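Local coordinates for penicillin-binding protein PbpB (Mycobacterium tuberculosis, PDB 6KGU) that builds cross-linked peptidoglycan from lipid-linked precursors for the mycobacterial cell wall and is inactivated by beta-lactam antibiotics such as aztreonam, at residues Asn220-Val225 and Met388-Met393; Leu234-Asp239 and Asn258-Ser263. One frame throughout, in Å; residues are numbered along the deposited sequence.

After helix 199-216 the chain forms strand 220-227, then turns back antiparallel as strand 233-238. The two are neighbours in the sheet of the transpeptidase domain, and 233-238 is its outermost strand on that side. Contact 2 closes a short loop of 18 residues, bringing the turn of helix at 259-262 onto the edge strand. Contact 1 closes a much longer loop of 162 residues, when the start of helix 390-401 reaches strand 220-227. Contact 2 is therefore nested inside contact 1. Their centres lie about 6 Å apart. Backbone bonds between the strands join them, as from L234 N to V225 O, and V221 N meets the carboxylate of D239.

Contact 1 (Asn220-Val225 and Met388-Met393); sequences NVSAVV and MTLLQM
L390 and L391, at the start of helix 390-401, pack on V224 and S222 of strand 220-227. The apolar contacts come first. CD2 of L390 lies 3.9 Å from CG2 of V224, and the two side chains run past each other in opposite directions. CG of L390 is anti to its backbone N (chi1 -170°), which puts CG itself 3.9 Å from CG2 of V224. L391 makes a lighter contact: its CD1 lies 4.1 Å from CG1 of V224. The two methyls of V224 thus each meet a different leucine.

The second kind is methyl against polar atoms. CD2 of L390 sits 3.2 Å from OG of S222 and 3.5 Å from the backbone N of A223. No hydrogen bond crosses between the segments. The backbone of A223 is bonded instead to that of A237 in the next strand.

The polar bonds lie within 388-393. T389 is the N-cap, and with Q392 it forms a capping box. Q392 N donates to T389 OG1 over 3.0 Å at 168°. T389 N donates back to Q392 OE1 over 3.0 Å, from 22° off the carbonyl plane. NE2 of Q392 is bonded to the backbone O atoms of Q352 and A363.

The contact therefore joins helix to central sheet by buried van der Waals packing, while the helix start is held by its own cap.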
ATOM      1  N   ASN A 220       8.245 -12.949  -1.842  1.00 31.50           N
ATOM      2  CA  ASN A 220       7.411 -12.177  -2.754  1.00 35.06           C
ATOM      3  C   ASN A 220       7.504 -10.711  -2.361  1.00 29.19           C
ATOM      4  O   ASN A 220       7.935 -10.380  -1.257  1.00 26.76           O
ATOM      5  CB  ASN A 220       5.957 -12.670  -2.763  1.00 38.92           C
ATOM      6  CG  ASN A 220       5.420 -12.926  -1.391  1.00 41.89           C
ATOM      7  OD1 ASN A 220       5.424 -14.065  -0.892  1.00 40.90           O
ATOM      8  ND2 ASN A 220       4.947 -11.865  -0.752  1.00 38.23           N
ATOM      9  N   VAL A 221       7.146  -9.838  -3.301  1.00 26.70           N
ATOM     10  CA  VAL A 221       7.234  -8.389  -3.122  1.00 24.34           C
ATOM     11  C   VAL A 221       5.983  -7.792  -3.749  1.00 26.32           C
ATOM     12  O   VAL A 221       5.490  -8.290  -4.763  1.00 28.82           O
ATOM     13  CB  VAL A 221       8.522  -7.795  -3.764  1.00 27.25           C
ATOM     14  CG1 VAL A 221       8.576  -6.218  -3.685  1.00 24.30           C
ATOM     15  CG2 VAL A 221       9.766  -8.357  -3.095  1.00 25.30           C
ATOM     16  N   SER A 222       5.468  -6.725  -3.153  1.00 24.74           N
ATOM     17  CA  SER A 222       4.364  -6.012  -3.771  1.00 25.73           C
ATOM     18  C   SER A 222       4.493  -4.539  -3.416  1.00 26.66           C
ATOM     19  O   SER A 222       5.194  -4.169  -2.474  1.00 27.84           O
ATOM     20  CB  SER A 222       3.015  -6.584  -3.333  1.00 30.62           C
ATOM     21  OG  SER A 222       2.932  -6.530  -1.936  1.00 37.95           O
ATOM     22  N   ALA A 223       3.829  -3.699  -4.207  1.00 22.13           N
ATOM     23  CA  ALA A 223       3.936  -2.256  -4.073  1.00 26.60           C
ATOM     24  C   ALA A 223       2.659  -1.620  -4.611  1.00 27.82           C
ATOM     25  O   ALA A 223       2.046  -2.117  -5.566  1.00 29.00           O
ATOM     26  CB  ALA A 223       5.168  -1.680  -4.812  1.00 22.06           C
ATOM     27  N   VAL A 224       2.271  -0.514  -3.989  1.00 24.90           N
ATOM     28  CA  VAL A 224       1.084   0.246  -4.368  1.00 26.68           C
ATOM     29  C   VAL A 224       1.481   1.713  -4.426  1.00 28.53           C
ATOM     30  O   VAL A 224       2.185   2.204  -3.536  1.00 26.14           O
ATOM     31  CB  VAL A 224      -0.073   0.038  -3.362  1.00 30.77           C
ATOM     32  CG1 VAL A 224      -1.226   1.045  -3.627  1.00 25.64           C
ATOM     33  CG2 VAL A 224      -0.577  -1.434  -3.403  1.00 27.48           C
ATOM     34  N   VAL A 225       1.051   2.406  -5.473  1.00 26.96           N
ATOM     35  CA  VAL A 225       1.236   3.844  -5.589  1.00 26.77           C
ATOM     36  C   VAL A 225      -0.143   4.483  -5.679  1.00 27.46           C
ATOM     37  O   VAL A 225      -0.912   4.182  -6.598  1.00 27.32           O
ATOM     38  CB  VAL A 225       2.085   4.228  -6.811  1.00 28.76           C
ATOM     39  CG1 VAL A 225       2.209   5.763  -6.883  1.00 27.14           C
ATOM     40  CG2 VAL A 225       3.486   3.557  -6.749  1.00 24.73           C
ATOM     41  N   MET A 388      -3.355  -6.101   8.173  1.00 27.46           N
ATOM     42  CA  MET A 388      -3.871  -5.194   7.164  1.00 23.16           C
ATOM     43  C   MET A 388      -3.284  -5.600   5.827  1.00 26.24           C
ATOM     44  O   MET A 388      -2.225  -6.226   5.764  1.00 26.89           O
ATOM     45  CB  MET A 388      -3.492  -3.732   7.454  1.00 29.84           C
ATOM     46  CG  MET A 388      -1.965  -3.475   7.396  1.00 26.78           C
ATOM     47  SD  MET A 388      -1.475  -1.804   7.919  1.00 30.15           S
ATOM     48  CE  MET A 388      -2.005  -1.825   9.640  1.00 25.38           C
ATOM     49  N   THR A 389      -3.961  -5.195   4.761  1.00 25.38           N
ATOM     50  CA  THR A 389      -3.426  -5.343   3.422  1.00 25.40           C
ATOM     51  C   THR A 389      -2.460  -4.210   3.095  1.00 24.40           C
ATOM     52  O   THR A 389      -2.428  -3.163   3.751  1.00 24.74           O
ATOM     53  CB  THR A 389      -4.555  -5.381   2.399  1.00 27.92           C
ATOM     54  OG1 THR A 389      -5.212  -4.116   2.387  1.00 29.65           O
ATOM     55  CG2 THR A 389      -5.573  -6.467   2.776  1.00 25.48           C
ATOM     56  N   LEU A 390      -1.656  -4.441   2.057  1.00 26.03           N
ATOM     57  CA  LEU A 390      -0.809  -3.384   1.516  1.00 23.10           C
ATOM     58  C   LEU A 390      -1.627  -2.160   1.127  1.00 24.98           C
ATOM     59  O   LEU A 390      -1.199  -1.018   1.348  1.00 27.51           O
ATOM     60  CB  LEU A 390      -0.026  -3.910   0.302  1.00 23.79           C
ATOM     61  CG  LEU A 390       1.062  -2.948  -0.196  1.00 30.51           C
ATOM     62  CD1 LEU A 390       1.959  -2.552   0.957  1.00 26.33           C
ATOM     63  CD2 LEU A 390       1.904  -3.569  -1.337  1.00 27.16           C
ATOM     64  N   LEU A 391      -2.805  -2.373   0.529  1.00 24.76           N
ATOM     65  CA  LEU A 391      -3.621  -1.234   0.112  1.00 27.29           C
ATOM     66  C   LEU A 391      -4.115  -0.436   1.316  1.00 27.24           C
ATOM     67  O   LEU A 391      -4.099   0.803   1.301  1.00 27.19           O
ATOM     68  CB  LEU A 391      -4.806  -1.712  -0.740  1.00 24.20           C
ATOM     69  CG  LEU A 391      -5.732  -0.603  -1.233  1.00 26.91           C
ATOM     70  CD1 LEU A 391      -4.989   0.390  -2.141  1.00 23.92           C
ATOM     71  CD2 LEU A 391      -6.946  -1.204  -1.959  1.00 30.78           C
ATOM     72  N   GLN A 392      -4.600  -1.135   2.354  1.00 24.89           N
ATOM     73  CA  GLN A 392      -4.990  -0.465   3.594  1.00 25.33           C
ATOM     74  C   GLN A 392      -3.822   0.318   4.194  1.00 28.06           C
ATOM     75  O   GLN A 392      -3.982   1.462   4.628  1.00 25.32           O
ATOM     76  CB  GLN A 392      -5.485  -1.499   4.609  1.00 26.97           C
ATOM     77  CG  GLN A 392      -6.871  -2.046   4.313  1.00 27.65           C
ATOM     78  CD  GLN A 392      -7.278  -3.106   5.305  1.00 29.38           C
ATOM     79  OE1 GLN A 392      -6.440  -3.890   5.750  1.00 27.82           O
ATOM     80  NE2 GLN A 392      -8.573  -3.149   5.650  1.00 28.08           N
ATOM     81  N   MET A 393      -2.650  -0.318   4.283  1.00 23.55           N
ATOM     82  CA  MET A 393      -1.470   0.357   4.821  1.00 26.35           C
ATOM     83  C   MET A 393      -1.183   1.631   4.046  1.00 24.26           C
ATOM     84  O   MET A 393      -1.032   2.712   4.630  1.00 30.87           O
ATOM     85  CB  MET A 393      -0.267  -0.595   4.765  1.00 25.57           C
ATOM     86  CG  MET A 393       1.027  -0.033   5.341  1.00 28.41           C
ATOM     87  SD  MET A 393       2.433  -1.133   5.002  1.00 31.81           S
ATOM     88  CE  MET A 393       3.140  -0.344   3.552  1.00 26.89           C
TER

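Contact 2 (Leu234-Asp239 and Asn258-Ser263); sequences LAMAND and NPAVSS
M236 of the edge strand reaches across to the helical turn 259-262, and each atom beyond CB finds its own neighbour. CB points toward the turn. CG, anti to the backbone N (chi1 -179°), rests 3.7 Å from CB of A260. SD comes next and takes a weak hydrogen bond from ND2 of N258, 3.4 Å long at 153°. The chain of M236 then bends at its third torsion, and CE ends 3.6 Å from CG1 of V261. The methionine crosses both N258 and V261 at about a right angle.

The strand belongs to the antiparallel sheet of the transpeptidase domain, the fold shared with serine beta-lactamases. A classic beta bulge interrupts it: L234 and A235 both face V225 of the neighbouring strand. The helical turn lies on the face of the sheet where A260 and M236 also touch V224.

Two residues on, N238 also faces the turn. Its OD1 lies 3.3 Å from CD of P259, and its amide plane is turned 57° from that of N258. One water links the polar groups. It donates to OD1 of N238 and to OD1 of N258, each over 2.6 Å, and accepts from the backbone N of A260. OD1 of N258 has a further donor in ND2 of N136, from helix 135-138. The other branch of N238, ND2, bonds to the backbone O of D239 at 3.2 Å, from above the carbonyl plane.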
ATOM      1  N   LEU A 234      -2.661   4.400  -8.849  1.00 24.62           N
ATOM      2  CA  LEU A 234      -1.851   4.656 -10.043  1.00 26.83           C
ATOM      3  C   LEU A 234      -0.990   3.460 -10.439  1.00 26.93           C
ATOM      4  O   LEU A 234      -0.648   3.307 -11.617  1.00 31.56           O
ATOM      5  CB  LEU A 234      -0.945   5.875  -9.812  1.00 26.51           C
ATOM      6  CG  LEU A 234      -1.616   7.227  -9.506  1.00 32.02           C
ATOM      7  CD1 LEU A 234      -0.597   8.364  -9.514  1.00 29.84           C
ATOM      8  CD2 LEU A 234      -2.752   7.522 -10.500  1.00 32.23           C
ATOM      9  N   ALA A 235      -0.604   2.627  -9.479  1.00 28.80           N
ATOM     10  CA  ALA A 235       0.128   1.397  -9.759  1.00 31.03           C
ATOM     11  C   ALA A 235      -0.168   0.403  -8.646  1.00 30.01           C
ATOM     12  O   ALA A 235      -0.284   0.788  -7.480  1.00 25.71           O
ATOM     13  CB  ALA A 235       1.647   1.629  -9.860  1.00 23.91           C
ATOM     14  N   MET A 236      -0.280  -0.874  -9.011  1.00 26.77           N
ATOM     15  CA  MET A 236      -0.457  -1.938  -8.025  1.00 27.45           C
ATOM     16  C   MET A 236       0.230  -3.156  -8.625  1.00 26.07           C
ATOM     17  O   MET A 236      -0.191  -3.643  -9.679  1.00 26.51           O
ATOM     18  CB  MET A 236      -1.945  -2.196  -7.743  1.00 25.20           C
ATOM     19  CG  MET A 236      -2.243  -3.267  -6.704  1.00 34.13           C
ATOM     20  SD  MET A 236      -4.022  -3.490  -6.372  1.00 30.71           S
ATOM     21  CE  MET A 236      -4.298  -2.163  -5.190  1.00 26.96           C
ATOM     22  N   ALA A 237       1.295  -3.626  -7.992  1.00 25.45           N
ATOM     23  CA  ALA A 237       2.110  -4.664  -8.607  1.00 28.67           C
ATOM     24  C   ALA A 237       2.613  -5.666  -7.581  1.00 27.64           C
ATOM     25  O   ALA A 237       2.826  -5.342  -6.409  1.00 27.44           O
ATOM     26  CB  ALA A 237       3.312  -4.068  -9.347  1.00 23.64           C
ATOM     27  N   ASN A 238       2.810  -6.895  -8.051  1.00 27.06           N
ATOM     28  CA  ASN A 238       3.520  -7.915  -7.304  1.00 25.61           C
ATOM     29  C   ASN A 238       4.542  -8.551  -8.228  1.00 27.39           C
ATOM     30  O   ASN A 238       4.496  -8.369  -9.447  1.00 26.63           O
ATOM     31  CB  ASN A 238       2.564  -8.970  -6.737  1.00 26.51           C
ATOM     32  CG  ASN A 238       1.487  -9.336  -7.718  1.00 29.01           C
ATOM     33  OD1 ASN A 238       0.362  -8.825  -7.643  1.00 28.18           O
ATOM     34  ND2 ASN A 238       1.826 -10.214  -8.671  1.00 29.46           N
ATOM     35  N   ASP A 239       5.484  -9.281  -7.633  1.00 30.62           N
ATOM     36  CA  ASP A 239       6.452 -10.026  -8.422  1.00 27.32           C
ATOM     37  C   ASP A 239       5.782 -11.256  -9.032  1.00 32.11           C
ATOM     38  O   ASP A 239       4.696 -11.671  -8.614  1.00 27.74           O
ATOM     39  CB  ASP A 239       7.626 -10.463  -7.547  1.00 29.88           C
ATOM     40  CG  ASP A 239       7.240 -11.568  -6.572  1.00 37.47           C
ATOM     41  OD1 ASP A 239       6.457 -11.293  -5.623  1.00 36.43           O
ATOM     42  OD2 ASP A 239       7.731 -12.706  -6.749  1.00 31.73           O
ATOM     43  N   ASN A 258      -3.772 -11.179  -6.600  1.00 26.15           N
ATOM     44  CA  ASN A 258      -3.489  -9.765  -6.349  1.00 28.45           C
ATOM     45  C   ASN A 258      -3.217  -9.571  -4.863  1.00 26.52           C
ATOM     46  O   ASN A 258      -4.035  -9.003  -4.128  1.00 28.43           O
ATOM     47  CB  ASN A 258      -4.651  -8.902  -6.855  1.00 25.81           C
ATOM     48  CG  ASN A 258      -4.300  -7.429  -6.944  1.00 31.74           C
ATOM     49  OD1 ASN A 258      -3.124  -7.049  -6.988  1.00 30.09           O
ATOM     50  ND2 ASN A 258      -5.329  -6.584  -6.974  1.00 29.48           N
ATOM     51  N   PRO A 259      -2.053 -10.040  -4.386  1.00 26.28           N
ATOM     52  CA  PRO A 259      -1.748  -9.999  -2.940  1.00 24.71           C
ATOM     53  C   PRO A 259      -1.867  -8.627  -2.295  1.00 25.05           C
ATOM     54  O   PRO A 259      -2.144  -8.550  -1.092  1.00 24.65           O
ATOM     55  CB  PRO A 259      -0.285 -10.477  -2.873  1.00 27.03           C
ATOM     56  CG  PRO A 259      -0.043 -11.210  -4.130  1.00 28.98           C
ATOM     57  CD  PRO A 259      -0.967 -10.637  -5.182  1.00 27.69           C
ATOM     58  N   ALA A 260      -1.608  -7.547  -3.044  1.00 26.84           N
ATOM     59  CA  ALA A 260      -1.733  -6.193  -2.499  1.00 32.27           C
ATOM     60  C   ALA A 260      -3.103  -5.942  -1.876  1.00 31.04           C
ATOM     61  O   ALA A 260      -3.236  -5.088  -0.987  1.00 28.27           O
ATOM     62  CB  ALA A 260      -1.484  -5.147  -3.600  1.00 22.39           C
ATOM     63  N   VAL A 261      -4.136  -6.650  -2.337  1.00 25.91           N
ATOM     64  CA  VAL A 261      -5.463  -6.510  -1.756  1.00 25.31           C
ATOM     65  C   VAL A 261      -5.925  -7.771  -1.046  1.00 28.23           C
ATOM     66  O   VAL A 261      -6.767  -7.670  -0.145  1.00 28.37           O
ATOM     67  CB  VAL A 261      -6.514  -6.081  -2.803  1.00 28.17           C
ATOM     68  CG1 VAL A 261      -6.136  -4.749  -3.449  1.00 26.27           C
ATOM     69  CG2 VAL A 261      -6.746  -7.189  -3.852  1.00 24.47           C
ATOM     70  N   SER A 262      -5.405  -8.949  -1.406  1.00 23.71           N
ATOM     71  CA  SER A 262      -5.970 -10.190  -0.900  1.00 33.00           C
ATOM     72  C   SER A 262      -5.267 -10.744   0.333  1.00 30.74           C
ATOM     73  O   SER A 262      -5.820 -11.630   0.977  1.00 29.89           O
ATOM     74  CB  SER A 262      -5.928 -11.269  -1.989  1.00 23.25           C
ATOM     75  OG  SER A 262      -4.606 -11.744  -2.076  1.00 29.09           O
ATOM     76  N   SER A 263      -4.061 -10.289   0.668  1.00 26.37           N
ATOM     77  CA  SER A 263      -3.200 -11.033   1.589  1.00 25.65           C
ATOM     78  C   SER A 263      -2.745 -10.141   2.734  1.00 28.92           C
ATOM     79  O   SER A 263      -1.713  -9.466   2.625  1.00 28.46           O
ATOM     80  CB  SER A 263      -1.995 -11.621   0.843  1.00 28.48           C
ATOM     81  OG  SER A 263      -2.445 -12.421  -0.256  1.00 32.48           O
TER
HETATM   82  O   HOH W   1      -0.814  -7.339  -5.849  1.00 31.31           O